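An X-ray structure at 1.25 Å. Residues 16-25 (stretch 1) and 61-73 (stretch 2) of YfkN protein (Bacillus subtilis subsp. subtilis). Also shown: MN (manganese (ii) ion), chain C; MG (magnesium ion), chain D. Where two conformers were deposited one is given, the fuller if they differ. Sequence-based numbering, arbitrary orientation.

Stretch 1 (16-25) ATTDIHANMM
Stretch 2 61-73: DNGDLIQGNPLGE

Metal sites are often built where two loops leave adjacent strands, the backbone fixing the register and a few side chains supplying ligands. In YfkN the manganese ion takes Asp 19 OD1 at 2.1 Å and His 21 NE2 at 2.2 Å from the first stretch, Asp 64 OD2 at 2.3 Å from the second, two waters, and one atom from elsewhere in the structure. Asp 64 OD2 also reaches the magnesium ion at 2.4 Å, so this single oxygen bridges the metals, as does water 2. The shared cation explains why the carboxylate oxygens Asp 19 OD1 and Asp 64 OD2 can lie 3.0 Å apart without repulsion prevailing. The three ligand residues from these stretches, Asp 19, His 21 and Asp 64, all have chi1 in m (-66°, -81° and -90°).

The His 21 ring is oriented from its other nitrogen: ND1 donates to Gln 67 O at 2.9 Å, near the ring plane, leaving NE2 for the metal. Asp 64 CB lies over one ring face.

Behind the site the chains run parallel. Thr 17 and Asp 61, both extended, form a beta bridge with CA atoms 4.8 Å apart and side chains on the same sheet face. There Thr 17 (chi1 p) donates from OG1 to Asp 61 OD1 at 2.7 Å, Asp 61 being t. Asn 62 N donates to Thr 17 O at 2.8 Å. The ladder of backbone bonds then continues through irregular chain: Asp 19 N to Gly 63 O at 3.0 Å, His 21 N to Asp 64 O at 2.8 Å, and a weak bond from Ala 22 N to Leu 65 O at 2.8 Å. Asp 19, His 21 and Asp 64 all have positive phi, near 50/50. Ile 20 N instead donates to water 1 at 2.9 Å; that water donates to Asp 61 OD1 at 2.8 Å and Gly 63 O at 2.9 Å, tying the loops together.

A type I' turn from Ile 20 to Asn 23, with Asn 23 N bonded to Ile 20 O at 3.2 Å, presents Ala 22 toward the second stretch. Gly 68 (146/-25) passes close to His 21, where a CB would fall 2.9 Å from His 21 CB. Asn 69 occupies the N-cap position, right before the helix that begins at Pro 70, and its CB points toward the turn.

Apolar contacts complete the outer packing. Leu 65 (t, p) brings CD1 within 3.9 Å of Ile 20 CB and 4.3 Å of CE of selenomethionine Met 24, whose CG lies 4.3 Å from Leu 71 CD2. The two stretches bury 752 Å² between them, both sides summed.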

# COMPACT_ATOMS: atom_id res chain seq x y z
N ALA A 16 -22.13 0.10 -3.30
CA ALA A 16 -21.12 -0.81 -2.74
C ALA A 16 -19.76 -0.19 -2.51
O ALA A 16 -19.23 0.50 -3.40
CB ALA A 16 -20.96 -2.04 -3.64
N THR A 17 -19.18 -0.48 -1.34
CA THR A 17 -17.75 -0.14 -1.11
C THR A 17 -16.96 -1.42 -1.03
O THR A 17 -17.53 -2.55 -0.78
CB THR A 17 -17.60 0.68 0.17
OG1 THR A 17 -18.30 0.01 1.27
CG2 THR A 17 -18.19 2.05 -0.01
N THR A 18 -15.67 -1.34 -1.31
CA THR A 18 -14.79 -2.48 -1.15
C THR A 18 -13.37 -2.02 -0.82
O THR A 18 -12.95 -0.96 -1.23
CB THR A 18 -14.75 -3.38 -2.43
OG1 THR A 18 -14.20 -4.68 -2.11
CG2 THR A 18 -13.95 -2.73 -3.57
N ASP A 19 -12.65 -2.87 -0.11
CA ASP A 19 -11.23 -2.65 0.15
C ASP A 19 -10.95 -1.25 0.72
O ASP A 19 -9.99 -0.59 0.39
CB ASP A 19 -10.39 -2.95 -1.11
CG ASP A 19 -10.43 -4.43 -1.47
OD1 ASP A 19 -9.56 -5.18 -0.99
OD2 ASP A 19 -11.34 -4.82 -2.24
N ILE A 20 -11.77 -0.80 1.70
CA ILE A 20 -11.66 0.52 2.33
C ILE A 20 -10.38 0.57 3.17
O ILE A 20 -9.75 1.63 3.26
CB ILE A 20 -12.94 0.80 3.18
CG1 ILE A 20 -14.12 1.08 2.29
CG2 ILE A 20 -12.71 1.98 4.09
CD1 ILE A 20 -14.10 2.17 1.50
N HIS A 21 -10.03 -0.55 3.76
CA HIS A 21 -8.77 -0.76 4.48
C HIS A 21 -8.59 0.28 5.59
O HIS A 21 -7.53 0.87 5.76
CB HIS A 21 -7.58 -0.80 3.50
CG HIS A 21 -7.41 -2.12 2.81
ND1 HIS A 21 -7.01 -3.25 3.49
CD2 HIS A 21 -7.59 -2.50 1.53
CE1 HIS A 21 -6.95 -4.26 2.64
NE2 HIS A 21 -7.30 -3.84 1.45
N ALA A 22 -9.67 0.49 6.34
CA ALA A 22 -9.67 1.34 7.56
C ALA A 22 -9.45 2.82 7.29
O ALA A 22 -9.26 3.60 8.21
CB ALA A 22 -8.67 0.82 8.61
N ASN A 23 -9.51 3.20 6.02
CA ASN A 23 -9.43 4.62 5.65
C ASN A 23 -10.78 5.32 5.82
O ASN A 23 -11.53 5.49 4.87
CB ASN A 23 -8.89 4.77 4.21
CG ASN A 23 -7.48 4.20 4.05
OD1 ASN A 23 -7.26 3.23 3.35
ND2 ASN A 23 -6.55 4.80 4.71
N MSE A 24 -11.05 5.72 7.05
CA MSE A 24 -12.28 6.42 7.43
C MSE A 24 -12.20 7.88 6.99
O MSE A 24 -13.04 8.36 6.26
CB MSE A 24 -12.49 6.35 8.95
CG MSE A 24 -12.73 4.91 9.44
SE MSE A 24 -14.38 4.11 8.79
CE MSE A 24 -13.61 2.98 7.36
N MSE A 25 -11.17 8.56 7.46
CA MSE A 25 -10.90 9.93 7.06
C MSE A 25 -10.13 9.98 5.74
O MSE A 25 -9.49 9.02 5.34
CB MSE A 25 -10.10 10.64 8.14
CG MSE A 25 -10.85 10.80 9.45
SE MSE A 25 -12.40 12.00 9.30
CE MSE A 25 -11.43 13.68 9.58
N ASP A 61 -21.00 -3.39 1.94
CA ASP A 61 -19.54 -3.38 1.91
C ASP A 61 -19.01 -4.75 1.55
O ASP A 61 -19.56 -5.75 1.97
CB ASP A 61 -18.95 -2.97 3.25
CG ASP A 61 -17.45 -2.84 3.19
OD1 ASP A 61 -16.95 -1.89 2.56
OD2 ASP A 61 -16.78 -3.71 3.72
N ASN A 62 -17.92 -4.77 0.80
CA ASN A 62 -17.36 -6.02 0.29
C ASN A 62 -16.10 -6.57 0.98
O ASN A 62 -15.47 -7.46 0.45
CB ASN A 62 -17.11 -5.89 -1.21
CG ASN A 62 -17.22 -7.22 -1.95
OD1 ASN A 62 -18.10 -8.02 -1.66
ND2 ASN A 62 -16.32 -7.45 -2.92
N GLY A 63 -15.77 -6.04 2.16
CA GLY A 63 -14.66 -6.58 2.94
C GLY A 63 -13.32 -5.89 2.70
O GLY A 63 -13.22 -4.95 1.94
N ASP A 64 -12.28 -6.39 3.37
CA ASP A 64 -10.99 -5.69 3.53
C ASP A 64 -11.27 -4.27 4.06
O ASP A 64 -10.86 -3.26 3.50
CB ASP A 64 -10.15 -5.68 2.23
CG ASP A 64 -9.24 -6.87 2.12
OD1 ASP A 64 -9.41 -7.82 2.91
OD2 ASP A 64 -8.37 -6.85 1.21
N LEU A 65 -12.00 -4.24 5.17
CA LEU A 65 -12.55 -3.03 5.77
C LEU A 65 -11.84 -2.56 7.05
O LEU A 65 -11.58 -1.39 7.21
CB LEU A 65 -14.04 -3.27 6.08
CG LEU A 65 -14.73 -2.20 6.93
CD1 LEU A 65 -14.85 -0.92 6.15
CD2 LEU A 65 -16.12 -2.71 7.38
N ILE A 66 -11.54 -3.49 7.95
CA ILE A 66 -11.12 -3.13 9.30
C ILE A 66 -9.62 -3.08 9.52
O ILE A 66 -9.17 -2.74 10.61
CB ILE A 66 -11.76 -4.09 10.34
CG1 ILE A 66 -11.13 -5.49 10.26
CG2 ILE A 66 -13.27 -4.12 10.19
CD1 ILE A 66 -11.62 -6.46 11.34
N GLN A 67 -8.84 -3.42 8.50
CA GLN A 67 -7.39 -3.51 8.61
C GLN A 67 -6.72 -2.78 7.47
O GLN A 67 -7.23 -2.74 6.37
CB GLN A 67 -6.98 -4.98 8.57
CG GLN A 67 -5.50 -5.23 8.87
CD GLN A 67 -4.55 -5.03 7.69
OE1 GLN A 67 -3.36 -4.83 7.87
NE2 GLN A 67 -5.07 -5.10 6.50
N GLY A 68 -5.56 -2.21 7.74
CA GLY A 68 -4.71 -1.68 6.69
C GLY A 68 -3.91 -0.44 7.02
O GLY A 68 -2.88 -0.18 6.43
N ASN A 69 -4.39 0.34 7.98
CA ASN A 69 -3.71 1.57 8.38
C ASN A 69 -3.61 1.69 9.91
O ASN A 69 -4.05 0.81 10.60
CB ASN A 69 -4.32 2.81 7.70
CG ASN A 69 -5.69 3.19 8.24
OD1 ASN A 69 -6.39 4.02 7.66
ND2 ASN A 69 -6.07 2.64 9.35
N PRO A 70 -3.02 2.77 10.43
CA PRO A 70 -2.88 2.88 11.89
C PRO A 70 -4.19 3.01 12.67
O PRO A 70 -4.19 2.71 13.84
CB PRO A 70 -1.99 4.11 12.05
CG PRO A 70 -1.13 4.07 10.84
CD PRO A 70 -2.07 3.66 9.74
N LEU A 71 -5.28 3.43 12.04
CA LEU A 71 -6.57 3.46 12.72
C LEU A 71 -7.05 2.04 13.03
O LEU A 71 -7.53 1.77 14.11
CB LEU A 71 -7.61 4.24 11.91
CG LEU A 71 -8.95 4.40 12.62
CD1 LEU A 71 -9.59 5.76 12.34
CD2 LEU A 71 -9.91 3.26 12.31
N GLY A 72 -6.86 1.13 12.09
CA GLY A 72 -7.18 -0.27 12.32
C GLY A 72 -6.30 -0.86 13.41
O GLY A 72 -6.76 -1.66 14.21
N GLU A 73 -5.03 -0.47 13.42
CA GLU A 73 -4.07 -0.90 14.46
C GLU A 73 -4.48 -0.36 15.82
O GLU A 73 -4.43 -1.05 16.81
CB GLU A 73 -2.68 -0.35 14.16
CG GLU A 73 -1.95 -1.00 13.06
CD GLU A 73 -0.68 -0.22 12.71
OE1 GLU A 73 -0.20 -0.41 11.59
OE2 GLU A 73 -0.17 0.60 13.53
MN MN C . -7.54 -5.30 -0.23
MG MG D . -8.44 -8.77 -0.25
O HOH W 1 -14.15 -2.28 2.60
O HOH W 2 -7.14 -7.09 -1.45
O HOH W 3 -5.44 -5.84 0.33